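Local coordinates for protein TatD-related deoxyribonuclease (Thermotoga maritima, PDB 1J6O) that probably acts as a metal-dependent deoxyribonuclease of the TatD family, hydrolysing ester bonds in DNA, at residues Ala143-Tyr148 against Tyr170-Lys175. Residues are numbered along the deposited sequence; the frame is centred on the assembly and turned at random.
Sequences AYSEAY and YEWAKK
The indole of Trp-172 reaches across from its helix and lies against Tyr-144, Ser-145 and Tyr-148. CB of Tyr-144 sits over one face of the indole, 3.9 Å from the centroid of the five-membered ring. It is 4° off the ring normal, a well-centred CH-pi contact. The six-membered ring runs on to the next residue, where CH2 of Trp-172 is 3.5 Å from CA of Ser-145 and CZ2 also meets the serine CB. One turn after Tyr-144, CB of Tyr-148 meets CZ3 of Trp-172 at 3.8 Å. The three aromatic residues form a cluster in which the rings meet obliquely; the Tyr-148 plane stands at 57° to the indole six-membered ring.

CG of Tyr-148 is anti to the backbone N (chi1 -177°), and the phenol extends to the second helix. There the side chain of Lys-175 crosses it at about a right angle. The lysine chain is bent at chi2 and chi3, and its CE lies 3.5 Å from CZ of Tyr-148. No direct hydrogen bond joins the two segments. Instead a water in the plane of the phenol links OH of Tyr-148, at 2.5 Å, to the backbone O of Lys-175, at 2.7 Å, donating to the latter.

The Tyr-144 ring leads away from the contact, and its OH is hydrogen-bonded to Ser-167 N. Its side chain lies about 8 Å from those of His-139 and His-164, predicted ligands of a divalent metal. The contact joins helices 144-153 and 170-179, whose first turns run nearly parallel on the outside of the TIM-type barrel. These helices follow the adjacent parallel strands 136-141 and 161-163. Ala-147 packs on Leu-106 of strand 98-107, while Ala-173 packs on helix 195-204.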
loop_
_atom_site.group_PDB
_atom_site.type_symbol
_atom_site.label_atom_id
_atom_site.label_comp_id
_atom_site.label_asym_id
_atom_site.label_seq_id
_atom_site.Cartn_x
_atom_site.Cartn_y
_atom_site.Cartn_z
ATOM N N ALA A 143 5.536 11.228 -10.525
ATOM C CA ALA A 143 6.370 10.437 -11.426
ATOM C C ALA A 143 5.541 9.348 -12.088
ATOM O O ALA A 143 6.066 8.288 -12.420
ATOM C CB ALA A 143 7.524 9.791 -10.642
ATOM N N TYR A 144 4.247 9.596 -12.284
ATOM C CA TYR A 144 3.402 8.589 -12.909
ATOM C C TYR A 144 3.861 8.171 -14.294
ATOM O O TYR A 144 3.921 6.988 -14.588
ATOM C CB TYR A 144 1.942 9.061 -12.912
ATOM C CG TYR A 144 1.341 8.943 -11.529
ATOM C CD1 TYR A 144 0.796 7.734 -11.091
ATOM C CD2 TYR A 144 1.406 10.004 -10.622
ATOM C CE1 TYR A 144 0.333 7.575 -9.773
ATOM C CE2 TYR A 144 0.947 9.856 -9.286
ATOM C CZ TYR A 144 0.418 8.632 -8.877
ATOM O OH TYR A 144 0.034 8.435 -7.567
ATOM N N SER A 145 4.209 9.132 -15.147
ATOM C CA SER A 145 4.658 8.774 -16.482
ATOM C C SER A 145 5.931 7.942 -16.425
ATOM O O SER A 145 6.068 6.955 -17.142
ATOM C CB SER A 145 4.928 10.029 -17.332
ATOM O OG SER A 145 5.512 9.668 -18.587
ATOM N N GLU A 146 6.863 8.341 -15.571
ATOM C CA GLU A 146 8.117 7.612 -15.464
ATOM C C GLU A 146 7.948 6.212 -14.883
ATOM O O GLU A 146 8.575 5.248 -15.351
ATOM C CB GLU A 146 9.131 8.430 -14.646
ATOM C CG GLU A 146 9.572 9.756 -15.315
ATOM C CD GLU A 146 8.693 10.968 -14.971
ATOM O OE1 GLU A 146 7.510 10.793 -14.591
ATOM O OE2 GLU A 146 9.199 12.117 -15.100
ATOM N N ALA A 147 7.092 6.096 -13.875
ATOM C CA ALA A 147 6.864 4.800 -13.261
ATOM C C ALA A 147 6.139 3.917 -14.282
ATOM O O ALA A 147 6.480 2.748 -14.446
ATOM C CB ALA A 147 6.035 4.965 -11.992
ATOM N N TYR A 148 5.150 4.478 -14.974
ATOM C CA TYR A 148 4.411 3.697 -15.971
ATOM C C TYR A 148 5.373 3.082 -16.990
ATOM O O TYR A 148 5.328 1.881 -17.249
ATOM C CB TYR A 148 3.402 4.566 -16.716
ATOM C CG TYR A 148 2.570 3.774 -17.698
ATOM C CD1 TYR A 148 1.559 2.909 -17.255
ATOM C CD2 TYR A 148 2.771 3.901 -19.074
ATOM C CE1 TYR A 148 0.759 2.193 -18.168
ATOM C CE2 TYR A 148 1.983 3.195 -19.988
ATOM C CZ TYR A 148 0.982 2.345 -19.532
ATOM O OH TYR A 148 0.218 1.632 -20.440
ATOM N N TYR A 170 -7.912 10.576 -13.508
ATOM C CA TYR A 170 -8.515 9.410 -14.133
ATOM C C TYR A 170 -7.708 8.804 -15.275
ATOM O O TYR A 170 -7.563 7.589 -15.360
ATOM C CB TYR A 170 -9.926 9.731 -14.656
ATOM C CG TYR A 170 -10.608 8.494 -15.207
ATOM C CD1 TYR A 170 -10.880 7.403 -14.377
ATOM C CD2 TYR A 170 -10.930 8.387 -16.559
ATOM C CE1 TYR A 170 -11.451 6.234 -14.876
ATOM C CE2 TYR A 170 -11.501 7.220 -17.074
ATOM C CZ TYR A 170 -11.759 6.145 -16.228
ATOM O OH TYR A 170 -12.319 4.988 -16.731
ATOM N N GLU A 171 -7.179 9.636 -16.167
ATOM C CA GLU A 171 -6.410 9.089 -17.277
ATOM C C GLU A 171 -5.267 8.189 -16.815
ATOM O O GLU A 171 -5.073 7.095 -17.362
ATOM C CB GLU A 171 -5.882 10.204 -18.188
ATOM C CG GLU A 171 -5.009 9.655 -19.320
ATOM C CD GLU A 171 -4.542 10.720 -20.308
ATOM O OE1 GLU A 171 -5.162 11.804 -20.352
ATOM O OE2 GLU A 171 -3.555 10.466 -21.048
ATOM N N TRP A 172 -4.522 8.631 -15.808
ATOM C CA TRP A 172 -3.403 7.829 -15.297
ATOM C C TRP A 172 -3.943 6.606 -14.549
ATOM O O TRP A 172 -3.370 5.512 -14.599
ATOM C CB TRP A 172 -2.521 8.679 -14.376
ATOM C CG TRP A 172 -1.422 9.355 -15.140
ATOM C CD1 TRP A 172 -1.117 10.684 -15.153
ATOM C CD2 TRP A 172 -0.522 8.722 -16.047
ATOM N NE1 TRP A 172 -0.074 10.920 -16.028
ATOM C CE2 TRP A 172 0.311 9.728 -16.585
ATOM C CE3 TRP A 172 -0.332 7.392 -16.456
ATOM C CZ2 TRP A 172 1.311 9.451 -17.518
ATOM C CZ3 TRP A 172 0.658 7.114 -17.380
ATOM C CH2 TRP A 172 1.472 8.143 -17.899
ATOM N N ALA A 173 -5.060 6.796 -13.865
ATOM C CA ALA A 173 -5.659 5.691 -13.118
ATOM C C ALA A 173 -5.968 4.569 -14.093
ATOM O O ALA A 173 -5.642 3.396 -13.860
ATOM C CB ALA A 173 -6.947 6.177 -12.427
ATOM N N LYS A 174 -6.601 4.932 -15.207
ATOM C CA LYS A 174 -6.949 3.949 -16.210
ATOM C C LYS A 174 -5.711 3.257 -16.772
ATOM O O LYS A 174 -5.708 2.049 -16.985
ATOM C CB LYS A 174 -7.758 4.608 -17.335
ATOM C CG LYS A 174 -8.193 3.630 -18.408
ATOM C CD LYS A 174 -9.501 4.075 -19.046
ATOM C CE LYS A 174 -9.746 3.286 -20.312
ATOM N NZ LYS A 174 -8.531 3.419 -21.171
ATOM N N LYS A 175 -4.648 4.016 -17.000
ATOM C CA LYS A 175 -3.429 3.422 -17.536
ATOM C C LYS A 175 -2.864 2.349 -16.613
ATOM O O LYS A 175 -2.427 1.297 -17.074
ATOM C CB LYS A 175 -2.365 4.500 -17.763
ATOM C CG LYS A 175 -2.730 5.542 -18.825
ATOM C CD LYS A 175 -2.559 5.029 -20.253
ATOM C CE LYS A 175 -1.095 4.891 -20.653
ATOM N NZ LYS A 175 -0.942 4.774 -22.151
HETATM O O HOH W 1 -1.983 0.657 -19.702
#